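Local coordinates for protein putative fructosamine-3-kinase (Thermobifida fusca YX, PDB 3F7W) that probably acts as a kinase of the fructosamine kinase family, which has a protein-kinase-like fold, and would transfer phosphate from ATP to sugar-modified amines, at residues F58-L63 against A122-Y127; L65-R70 against P212-G217; M112-A117 against G217-D222; R190-L195 against A207-P212. All blocks are in the same frame, centred on the assembly; numbering follows the deposited sequence.

Contact 1: residues F58-L63 against A122-Y127; sequences FRAEAL and ATWDGY. With EDO (1,2-ethanediol), chain G.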
# COMPACT_ATOMS: atom_id res chain seq x y z
N PHE A 58 -13.67 -2.36 -2.73
CA PHE A 58 -13.05 -3.06 -3.85
C PHE A 58 -12.70 -2.10 -4.98
O PHE A 58 -11.66 -2.25 -5.61
CB PHE A 58 -13.94 -4.21 -4.34
CG PHE A 58 -13.80 -5.46 -3.51
CD1 PHE A 58 -13.97 -5.42 -2.13
CD2 PHE A 58 -13.55 -6.67 -4.09
CE1 PHE A 58 -13.83 -6.57 -1.35
CE2 PHE A 58 -13.42 -7.83 -3.30
CZ PHE A 58 -13.54 -7.77 -1.94
N ARG A 59 -13.56 -1.11 -5.20
CA ARG A 59 -13.30 -0.07 -6.18
C ARG A 59 -11.95 0.60 -5.98
O ARG A 59 -11.21 0.84 -6.93
CB ARG A 59 -14.41 0.97 -6.11
CG ARG A 59 -14.14 2.24 -6.90
CD ARG A 59 -15.37 3.12 -6.86
NE ARG A 59 -16.44 2.51 -7.63
CZ ARG A 59 -16.73 2.79 -8.89
NH1 ARG A 59 -16.04 3.71 -9.56
NH2 ARG A 59 -17.72 2.15 -9.49
N ALA A 60 -11.62 0.91 -4.73
CA ALA A 60 -10.35 1.59 -4.43
C ALA A 60 -9.16 0.76 -4.90
O ALA A 60 -8.17 1.30 -5.44
CB ALA A 60 -10.25 1.87 -2.88
N GLU A 61 -9.23 -0.55 -4.68
CA GLU A 61 -8.16 -1.44 -5.11
C GLU A 61 -8.18 -1.61 -6.66
O GLU A 61 -7.12 -1.54 -7.27
CB GLU A 61 -8.22 -2.79 -4.42
CG GLU A 61 -6.94 -3.62 -4.76
CD GLU A 61 -6.73 -4.90 -4.01
OE1 GLU A 61 -7.37 -5.14 -2.98
OE2 GLU A 61 -5.88 -5.70 -4.48
N ALA A 62 -9.34 -1.82 -7.26
CA ALA A 62 -9.42 -2.02 -8.74
C ALA A 62 -8.88 -0.77 -9.46
O ALA A 62 -8.06 -0.87 -10.41
CB ALA A 62 -10.85 -2.35 -9.20
N LEU A 63 -9.35 0.40 -9.03
CA LEU A 63 -8.93 1.67 -9.65
C LEU A 63 -7.47 1.95 -9.33
O LEU A 63 -6.71 2.45 -10.18
CB LEU A 63 -9.82 2.82 -9.23
CG LEU A 63 -11.31 2.75 -9.68
CD1 LEU A 63 -12.02 4.08 -9.41
CD2 LEU A 63 -11.43 2.39 -11.16
N ALA A 122 -6.24 11.08 -4.46
CA ALA A 122 -6.78 10.33 -5.60
C ALA A 122 -8.21 10.76 -5.89
O ALA A 122 -8.82 11.47 -5.09
CB ALA A 122 -6.70 8.82 -5.39
N THR A 123 -8.73 10.36 -7.05
CA THR A 123 -10.08 10.74 -7.46
C THR A 123 -11.13 9.78 -6.88
O THR A 123 -12.30 10.05 -6.98
CB THR A 123 -10.21 10.81 -9.02
OG1 THR A 123 -9.81 9.56 -9.59
CG2 THR A 123 -9.36 11.93 -9.60
N TRP A 124 -10.70 8.68 -6.29
CA TRP A 124 -11.61 7.71 -5.67
C TRP A 124 -11.43 7.71 -4.15
O TRP A 124 -10.35 8.03 -3.63
CB TRP A 124 -11.37 6.30 -6.25
CG TRP A 124 -10.00 5.80 -5.99
CD1 TRP A 124 -9.55 5.23 -4.85
CD2 TRP A 124 -8.88 5.88 -6.88
NE1 TRP A 124 -8.21 4.96 -4.95
CE2 TRP A 124 -7.77 5.36 -6.19
CE3 TRP A 124 -8.70 6.40 -8.17
CZ2 TRP A 124 -6.51 5.30 -6.75
CZ3 TRP A 124 -7.43 6.31 -8.75
CH2 TRP A 124 -6.36 5.76 -8.03
N ASP A 125 -12.45 7.30 -3.42
CA ASP A 125 -12.38 7.24 -1.95
C ASP A 125 -11.43 6.13 -1.53
O ASP A 125 -11.45 5.03 -2.10
CB ASP A 125 -13.75 6.96 -1.35
CG ASP A 125 -14.74 8.14 -1.53
OD1 ASP A 125 -14.34 9.29 -1.78
OD2 ASP A 125 -15.94 7.89 -1.37
N GLY A 126 -10.58 6.40 -0.55
CA GLY A 126 -9.56 5.45 -0.18
C GLY A 126 -9.83 4.58 1.02
O GLY A 126 -10.69 4.89 1.87
N TYR A 127 -9.08 3.49 1.09
CA TYR A 127 -9.04 2.60 2.24
C TYR A 127 -7.61 2.18 2.52
O TYR A 127 -6.77 2.01 1.59
CB TYR A 127 -9.89 1.33 2.01
CG TYR A 127 -11.37 1.58 2.12
CD1 TYR A 127 -12.00 1.52 3.36
CD2 TYR A 127 -12.12 1.96 1.01
CE1 TYR A 127 -13.37 1.78 3.49
CE2 TYR A 127 -13.48 2.21 1.13
CZ TYR A 127 -14.10 2.13 2.37
OH TYR A 127 -15.46 2.39 2.49
C1 EDO G . -10.02 -6.01 -0.59
O1 EDO G . -8.68 -6.10 -0.09
C2 EDO G . -10.29 -4.57 -0.88
O2 EDO G . -9.46 -4.27 -1.98

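Contact 2: residues L65-R70 against P212-G217; sequences LDWLGR and PAAHGG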
# COMPACT_ATOMS: atom_id res chain seq x y z
N LEU A 65 -5.11 -0.30 -8.69
CA LEU A 65 -4.29 -1.21 -9.49
C LEU A 65 -4.15 -0.70 -10.94
O LEU A 65 -3.05 -0.72 -11.51
CB LEU A 65 -4.86 -2.63 -9.48
CG LEU A 65 -4.68 -3.50 -8.24
CD1 LEU A 65 -5.59 -4.75 -8.25
CD2 LEU A 65 -3.20 -3.88 -8.02
N ASP A 66 -5.25 -0.22 -11.51
CA ASP A 66 -5.24 0.27 -12.89
C ASP A 66 -4.34 1.48 -13.01
O ASP A 66 -3.57 1.62 -13.95
CB ASP A 66 -6.66 0.60 -13.36
CG ASP A 66 -6.70 1.24 -14.74
OD1 ASP A 66 -6.42 0.55 -15.72
OD2 ASP A 66 -7.03 2.43 -14.82
N TRP A 67 -4.46 2.38 -12.05
CA TRP A 67 -3.73 3.62 -12.07
C TRP A 67 -2.25 3.43 -11.79
O TRP A 67 -1.38 4.02 -12.43
CB TRP A 67 -4.39 4.56 -11.06
CG TRP A 67 -3.79 5.95 -10.94
CD1 TRP A 67 -3.97 7.00 -11.79
CD2 TRP A 67 -3.00 6.44 -9.84
NE1 TRP A 67 -3.29 8.12 -11.32
CE2 TRP A 67 -2.71 7.80 -10.12
CE3 TRP A 67 -2.52 5.87 -8.66
CZ2 TRP A 67 -1.96 8.60 -9.24
CZ3 TRP A 67 -1.77 6.65 -7.80
CH2 TRP A 67 -1.52 8.00 -8.08
N LEU A 68 -1.93 2.58 -10.83
CA LEU A 68 -0.56 2.33 -10.46
C LEU A 68 0.19 1.52 -11.49
O LEU A 68 1.44 1.60 -11.59
CB LEU A 68 -0.60 1.63 -9.08
CG LEU A 68 0.58 1.58 -8.18
CD1 LEU A 68 0.96 3.03 -7.71
CD2 LEU A 68 0.20 0.62 -7.02
N GLY A 69 -0.54 0.79 -12.34
CA GLY A 69 0.05 -0.21 -13.21
C GLY A 69 0.56 0.31 -14.55
O GLY A 69 1.02 -0.47 -15.35
N ARG A 70 0.45 1.62 -14.78
CA ARG A 70 0.82 2.22 -16.06
C ARG A 70 2.25 2.79 -15.97
O ARG A 70 2.50 4.00 -16.05
CB ARG A 70 -0.22 3.26 -16.47
CG ARG A 70 -1.65 2.70 -16.50
CD ARG A 70 -2.67 3.73 -16.92
NE ARG A 70 -3.83 3.75 -16.02
CZ ARG A 70 -4.77 4.71 -16.02
NH1 ARG A 70 -4.71 5.73 -16.88
NH2 ARG A 70 -5.76 4.66 -15.13
N PRO A 212 -2.58 -2.89 -2.90
CA PRO A 212 -2.25 -1.47 -2.80
C PRO A 212 -3.31 -0.64 -2.10
O PRO A 212 -4.51 -0.99 -2.09
CB PRO A 212 -2.20 -1.01 -4.27
CG PRO A 212 -3.21 -1.86 -4.94
CD PRO A 212 -2.97 -3.24 -4.29
N ALA A 213 -2.87 0.48 -1.51
CA ALA A 213 -3.75 1.55 -1.04
C ALA A 213 -3.27 2.80 -1.84
O ALA A 213 -2.72 3.77 -1.31
CB ALA A 213 -3.62 1.75 0.49
N ALA A 214 -3.45 2.73 -3.16
CA ALA A 214 -2.71 3.55 -4.09
C ALA A 214 -3.20 5.00 -4.07
O ALA A 214 -4.41 5.27 -3.99
CB ALA A 214 -2.75 2.97 -5.53
N HIS A 215 -2.25 5.93 -4.15
CA HIS A 215 -2.59 7.34 -4.26
C HIS A 215 -1.38 8.15 -4.63
O HIS A 215 -0.26 7.62 -4.69
CB HIS A 215 -3.20 7.86 -2.93
CG HIS A 215 -2.31 7.71 -1.72
ND1 HIS A 215 -2.17 6.50 -1.07
CD2 HIS A 215 -1.54 8.59 -1.04
CE1 HIS A 215 -1.38 6.65 -0.03
NE2 HIS A 215 -0.99 7.91 0.03
N GLY A 216 -1.62 9.44 -4.90
CA GLY A 216 -0.56 10.42 -5.03
C GLY A 216 0.00 10.71 -3.65
O GLY A 216 -0.72 11.16 -2.77
N GLY A 217 1.28 10.41 -3.47
CA GLY A 217 1.92 10.47 -2.15
C GLY A 217 3.38 10.82 -2.32
O GLY A 217 3.85 10.99 -3.45

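Contact 3: residues M112-A117 against G217-D222; sequences MHLAGA and GHREAD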
# COMPACT_ATOMS: atom_id res chain seq x y z
N MSE A 112 7.46 3.23 -11.53
CA MSE A 112 6.11 3.27 -10.99
C MSE A 112 5.88 4.63 -10.33
O MSE A 112 4.93 5.33 -10.68
CB MSE A 112 5.87 2.16 -9.94
CG MSE A 112 4.47 2.18 -9.33
SE MSE A 112 4.28 0.75 -8.05
CE MSE A 112 5.03 1.76 -6.56
N HIS A 113 6.76 5.01 -9.41
CA HIS A 113 6.64 6.30 -8.72
C HIS A 113 6.66 7.50 -9.68
O HIS A 113 5.86 8.43 -9.55
CB HIS A 113 7.76 6.47 -7.71
CG HIS A 113 7.62 5.62 -6.49
ND1 HIS A 113 8.67 5.40 -5.62
CD2 HIS A 113 6.56 4.95 -5.98
CE1 HIS A 113 8.25 4.66 -4.62
NE2 HIS A 113 6.98 4.34 -4.83
N LEU A 114 7.59 7.47 -10.63
CA LEU A 114 7.82 8.61 -11.53
C LEU A 114 6.79 8.76 -12.65
O LEU A 114 6.83 9.74 -13.40
CB LEU A 114 9.26 8.58 -12.05
CG LEU A 114 10.27 9.34 -11.16
CD1 LEU A 114 10.19 8.98 -9.67
CD2 LEU A 114 11.67 9.09 -11.66
N ALA A 115 5.88 7.81 -12.79
CA ALA A 115 4.68 8.03 -13.60
C ALA A 115 3.98 9.31 -13.12
O ALA A 115 3.39 10.02 -13.89
CB ALA A 115 3.76 6.82 -13.51
N GLY A 116 4.09 9.61 -11.82
CA GLY A 116 3.68 10.89 -11.28
C GLY A 116 2.18 11.05 -11.13
O GLY A 116 1.39 10.28 -11.66
N ALA A 117 1.78 12.07 -10.39
CA ALA A 117 0.38 12.30 -10.11
C ALA A 117 0.09 13.79 -10.17
O ALA A 117 0.98 14.61 -9.95
CB ALA A 117 0.02 11.73 -8.76
N GLY A 217 1.28 10.41 -3.47
CA GLY A 217 1.92 10.47 -2.15
C GLY A 217 3.38 10.82 -2.32
O GLY A 217 3.85 10.99 -3.45
N HIS A 218 4.09 10.92 -1.21
CA HIS A 218 5.52 11.11 -1.27
C HIS A 218 6.15 9.76 -1.55
O HIS A 218 5.88 8.79 -0.85
CB HIS A 218 6.04 11.70 0.04
CG HIS A 218 7.35 12.40 -0.11
ND1 HIS A 218 8.48 11.77 -0.61
CD2 HIS A 218 7.70 13.68 0.14
CE1 HIS A 218 9.48 12.64 -0.62
NE2 HIS A 218 9.03 13.80 -0.16
N ARG A 219 7.00 9.69 -2.56
CA ARG A 219 7.64 8.42 -2.91
C ARG A 219 8.46 7.82 -1.75
O ARG A 219 8.58 6.62 -1.65
CB ARG A 219 8.49 8.55 -4.16
CG ARG A 219 9.67 9.51 -4.09
CD ARG A 219 9.97 10.11 -5.49
NE ARG A 219 11.23 10.87 -5.54
CZ ARG A 219 12.40 10.42 -5.99
NH1 ARG A 219 12.55 9.18 -6.42
NH2 ARG A 219 13.47 11.22 -5.98
N GLU A 220 9.00 8.68 -0.88
CA GLU A 220 9.70 8.21 0.33
C GLU A 220 8.83 7.33 1.22
O GLU A 220 9.36 6.48 1.91
CB GLU A 220 10.33 9.37 1.10
CG GLU A 220 11.55 10.01 0.35
CD GLU A 220 12.14 11.24 1.03
OE1 GLU A 220 12.07 11.37 2.28
OE2 GLU A 220 12.71 12.07 0.31
N ALA A 221 7.50 7.51 1.17
CA ALA A 221 6.57 6.69 1.95
C ALA A 221 6.77 5.21 1.66
O ALA A 221 6.89 4.40 2.57
CB ALA A 221 5.09 7.10 1.68
N ASP A 222 6.79 4.85 0.38
CA ASP A 222 6.88 3.42 0.01
C ASP A 222 8.21 2.82 0.47
O ASP A 222 8.27 1.73 1.01
CB ASP A 222 6.71 3.23 -1.51
CG ASP A 222 5.22 3.19 -1.98
OD1 ASP A 222 4.27 3.20 -1.16
OD2 ASP A 222 5.02 3.15 -3.22

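Contact 4: residues R190-L195 against A207-P212; sequences RIHGDL and AVVIDP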
# COMPACT_ATOMS: atom_id res chain seq x y z
N ARG A 190 3.19 8.30 -7.84
CA ARG A 190 2.20 7.23 -7.80
C ARG A 190 2.70 6.16 -6.85
O ARG A 190 3.53 5.33 -7.22
CB ARG A 190 1.95 6.61 -9.18
CG ARG A 190 1.39 7.56 -10.17
CD ARG A 190 0.67 6.87 -11.30
NE ARG A 190 0.40 7.89 -12.27
CZ ARG A 190 -0.46 7.80 -13.26
NH1 ARG A 190 -1.14 6.67 -13.48
NH2 ARG A 190 -0.60 8.84 -14.06
N ILE A 191 2.21 6.18 -5.63
CA ILE A 191 2.69 5.25 -4.61
C ILE A 191 1.72 4.12 -4.34
O ILE A 191 0.48 4.27 -4.46
CB ILE A 191 3.11 5.96 -3.27
CG1 ILE A 191 1.92 6.47 -2.44
CG2 ILE A 191 4.15 7.06 -3.58
CD1 ILE A 191 2.29 6.85 -0.94
N HIS A 192 2.30 2.99 -3.95
CA HIS A 192 1.56 1.79 -3.57
C HIS A 192 0.69 2.04 -2.30
O HIS A 192 -0.47 1.65 -2.24
CB HIS A 192 2.55 0.64 -3.39
CG HIS A 192 1.93 -0.64 -2.94
ND1 HIS A 192 1.61 -0.88 -1.62
CD2 HIS A 192 1.59 -1.76 -3.63
CE1 HIS A 192 1.07 -2.08 -1.52
NE2 HIS A 192 1.05 -2.64 -2.72
N GLY A 193 1.29 2.65 -1.28
CA GLY A 193 0.58 3.08 -0.07
C GLY A 193 0.57 2.10 1.09
O GLY A 193 0.19 2.48 2.19
N ASP A 194 0.95 0.85 0.85
CA ASP A 194 1.08 -0.17 1.89
C ASP A 194 2.18 -1.18 1.56
O ASP A 194 2.00 -2.42 1.60
CB ASP A 194 -0.26 -0.89 2.09
CG ASP A 194 -0.34 -1.66 3.40
OD1 ASP A 194 0.36 -1.31 4.39
OD2 ASP A 194 -1.12 -2.64 3.43
N LEU A 195 3.37 -0.64 1.22
CA LEU A 195 4.42 -1.45 0.66
C LEU A 195 5.36 -2.00 1.72
O LEU A 195 6.51 -1.59 1.84
CB LEU A 195 5.20 -0.66 -0.41
CG LEU A 195 6.06 -1.49 -1.37
CD1 LEU A 195 5.16 -2.37 -2.23
CD2 LEU A 195 7.02 -0.56 -2.21
N ALA A 207 9.90 -8.15 -8.82
CA ALA A 207 8.86 -8.51 -7.86
C ALA A 207 7.52 -7.93 -8.29
O ALA A 207 7.44 -7.00 -9.10
CB ALA A 207 9.22 -8.05 -6.46
N VAL A 208 6.47 -8.50 -7.73
CA VAL A 208 5.10 -8.03 -7.92
C VAL A 208 4.57 -7.46 -6.59
O VAL A 208 4.78 -8.04 -5.51
CB VAL A 208 4.19 -9.17 -8.44
CG1 VAL A 208 2.71 -8.77 -8.44
CG2 VAL A 208 4.67 -9.63 -9.84
N VAL A 209 3.88 -6.33 -6.69
CA VAL A 209 3.34 -5.63 -5.51
C VAL A 209 1.84 -5.85 -5.47
O VAL A 209 1.16 -5.72 -6.49
CB VAL A 209 3.71 -4.12 -5.48
CG1 VAL A 209 5.24 -3.95 -5.52
CG2 VAL A 209 3.06 -3.33 -6.64
N ILE A 210 1.34 -6.22 -4.30
CA ILE A 210 -0.09 -6.59 -4.16
C ILE A 210 -0.74 -5.76 -3.06
O ILE A 210 -0.05 -5.07 -2.27
CB ILE A 210 -0.27 -8.10 -3.89
CG1 ILE A 210 0.47 -8.52 -2.62
CG2 ILE A 210 0.14 -8.94 -5.11
CD1 ILE A 210 0.02 -9.87 -2.02
N ASP A 211 -2.07 -5.80 -3.02
CA ASP A 211 -2.83 -5.17 -1.97
C ASP A 211 -2.53 -3.65 -1.81
O ASP A 211 -2.33 -3.16 -0.70
CB ASP A 211 -2.63 -5.93 -0.66
CG ASP A 211 -3.04 -7.40 -0.76
OD1 ASP A 211 -3.90 -7.77 -1.60
OD2 ASP A 211 -2.47 -8.17 0.02
N PRO A 212 -2.58 -2.89 -2.90
CA PRO A 212 -2.25 -1.47 -2.80
C PRO A 212 -3.31 -0.64 -2.10
O PRO A 212 -4.51 -0.99 -2.09
CB PRO A 212 -2.20 -1.01 -4.27
CG PRO A 212 -3.21 -1.86 -4.94
CD PRO A 212 -2.97 -3.24 -4.29
O HOH W 1 -3.14 -3.18 1.76

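Contact 1: residues F58-L63 against A122-Y127
L63 sets its CB over the indole of W124, 4.1 Å from the centroid of the six-membered ring and 21° off the ring normal, a CH-pi contact in which the atom lies toward the rim. The two side chains slide past each other in opposite directions, which takes L63 CD1 to within 3.9 Å of W124 CB. On the opposite face A122 CB lies 3.7 Å above the ring plane, over its centre, so the indole is held between an alanine of its own loop and a leucine of the helix. W124 CG sits between the backbone N and the carbonyl carbon (chi1 61°), and this torsion turns the start of the indole toward the helix. One turn before L63, A60 suits the closest approach of the backbones because it has nothing beyond CB: that methyl is 3.5 Å from D125 O, 4.0 Å from W124 CD1 and, at the ring edge, 4.3 Å from Y127 CD2. Helix 57-68 probably corresponds to helix C of the protein-kinase fold, and as in that fold it carries a glutamate, E61, whose OE1 forms a salt bridge to K45 NZ of strand 41-46. E61 sets its CB away from the loop. A 1,2-ethanediol, probably from the crystallisation liquor, has its C1 over a face of the F58 ring, 3.9 Å from F58 CE1. Farther out, the W124 ring meets W67 edge-to-face, W124 O accepts from N135 ND2, and the hydroxyl of Y127 is hydrogen-bonded to D55 O.

Contact 2: residues L65-R70 against P212-G217
P212, the proline of the Ile-Asp-Pro turn that probably takes the place of the DFG motif in this kinase-like fold, packs against L65 and L68 on the last turns of helix 57-68. The side chains of L65 and P212 cross at about a right angle, with L65 CD2 3.7 Å from P212 CG. L68 meets the same ring through a methyl. Its CG stands anti to the backbone N (chi1 -161°), and its CD2 lies 4.0 Å from P212 CB and 4.1 Å from A214 CB, one methyl shared by two partners. A leucine suits position 68 because one branch methyl can touch both the proline ring and the alanine methyl. W67 covers the next part of the loop. The far corner of its indole leans on backbone rather than side chains: CH2 is 3.5 Å from H215 C and 3.5 Å from G216 N, while H215 O stands in the ring plane at the edge. H215 sets its CB away from the helix, and its ND1 donates to A213 O at 2.8 Å, with the acceptor in the imidazole plane and the donor in the carbonyl plane, a bond that fixes the ring's rotation. Outside the contact, the W67 ring takes a cation-pi contact from R190, whose NH1 also bonds W67 O, and H215 touches F144 and R149 of helix 141-159. Packing of what is probably the helix C counterpart on the segment that follows the DFG-like aspartate is as in protein-kinase-like folds.

Contact 3: residues M112-A117 against G217-D222
H113, near the end of helix 99-114, points its imidazole at the first turn of helix 219-229, which probably corresponds to helix F of the protein-kinase fold. Its CG stands beside the backbone N and anti to the carbonyl carbon (chi1 -73°). Its NE2 donates to D222 OD2 at 2.8 Å, an almost straight bond lying in the imidazole plane. The carboxylate is turned 37° against the ring and receives the N-H on the anti side of OD2, tilted from the carboxylate plane. OD1 accepts from G193 N, and OD2 also from H192 N, so the aspartate holds two amides of the probable catalytic loop, much as the helix F aspartate of protein kinases does. R219 lays its CB over a face of the H113 ring, 3.5 Å from ND1, with its guanidinium plane 80° from the imidazole; that group is gripped by E186 and by the carbonyls of A245 and P246. ND1 of H113 is hydrogen-bonded to Y241 OH. A phenylalanine in place of H113 would probably leave D222 OD2 and Y241 OH each without one of their mates. Helix 219-229 starts at H218, the N-cap, whose ND1 accepts from E220 N at 3.1 Å. Beside the H113 bond, the CE methyl of the selenomethionine M112 comes 3.6 Å from D222 OD2.

Contact 4: residues R190-L195 against A207-P212
H192 reaches across to I210, the tip of its imidazole gripping the backbone of the Ile-Asp-Pro turn. From CB, CG stands anti to the backbone N (chi1 178°), beside the carbonyl carbon. CD2 lies 3.7 Å from V209 CB. On the other branch ND1 accepts D194 N at 3.1 Å, closing a tight turn within the loop, and G193 suits that turn with its positive phi of 93°. NE2, at the tip, donates to I210 O at 2.7 Å; the acceptor lies in the ring plane, though the N-H comes from above the carbonyl plane. The faces are filled too: P212 CA sits over one, 3.5 Å above the plane, and L195 CD1 over the centre of the opposite one at 3.7 Å. That methyl also touches V209 CG1. An alanine in place of H192 would probably leave I210 O and D194 N without their mates and open a gap between P212 and L195. A water donates to both D194 OD2 and D211 O, linking the carboxylate of D194 to the backbone carbonyl of D211. D194 is probably the catalytic aspartate and D211 the metal-binding one of this kinase-like fold; D211 OD1 also forms a salt bridge to K45. The loop after strand 189-191 thus lies between strand 206-209 and helix 219-229, with D194 touching M225 and L195 reaching L226 of that helix and L109 of helix 99-114.

From the N terminus, helix 57-68 opens two loops. Contact 1 closes the first at 122-127, and contact 2 closes the longer one at 212-217. Helix 99-114 opens a third, closed by contact 3 at the start of helix 219-229. These three cross one another pairwise, so helix 57-68, helix 99-114 and the later loops are interlocked. Contact 4 closes a short loop of 11 residues and is nested inside contacts 2 and 3, while it follows contact 1 in series. P212 belongs to contacts 2 and 4 and G217 to contacts 2 and 3, so the segment after strand 206-209 joins the probable active-site loops to the helical lobe.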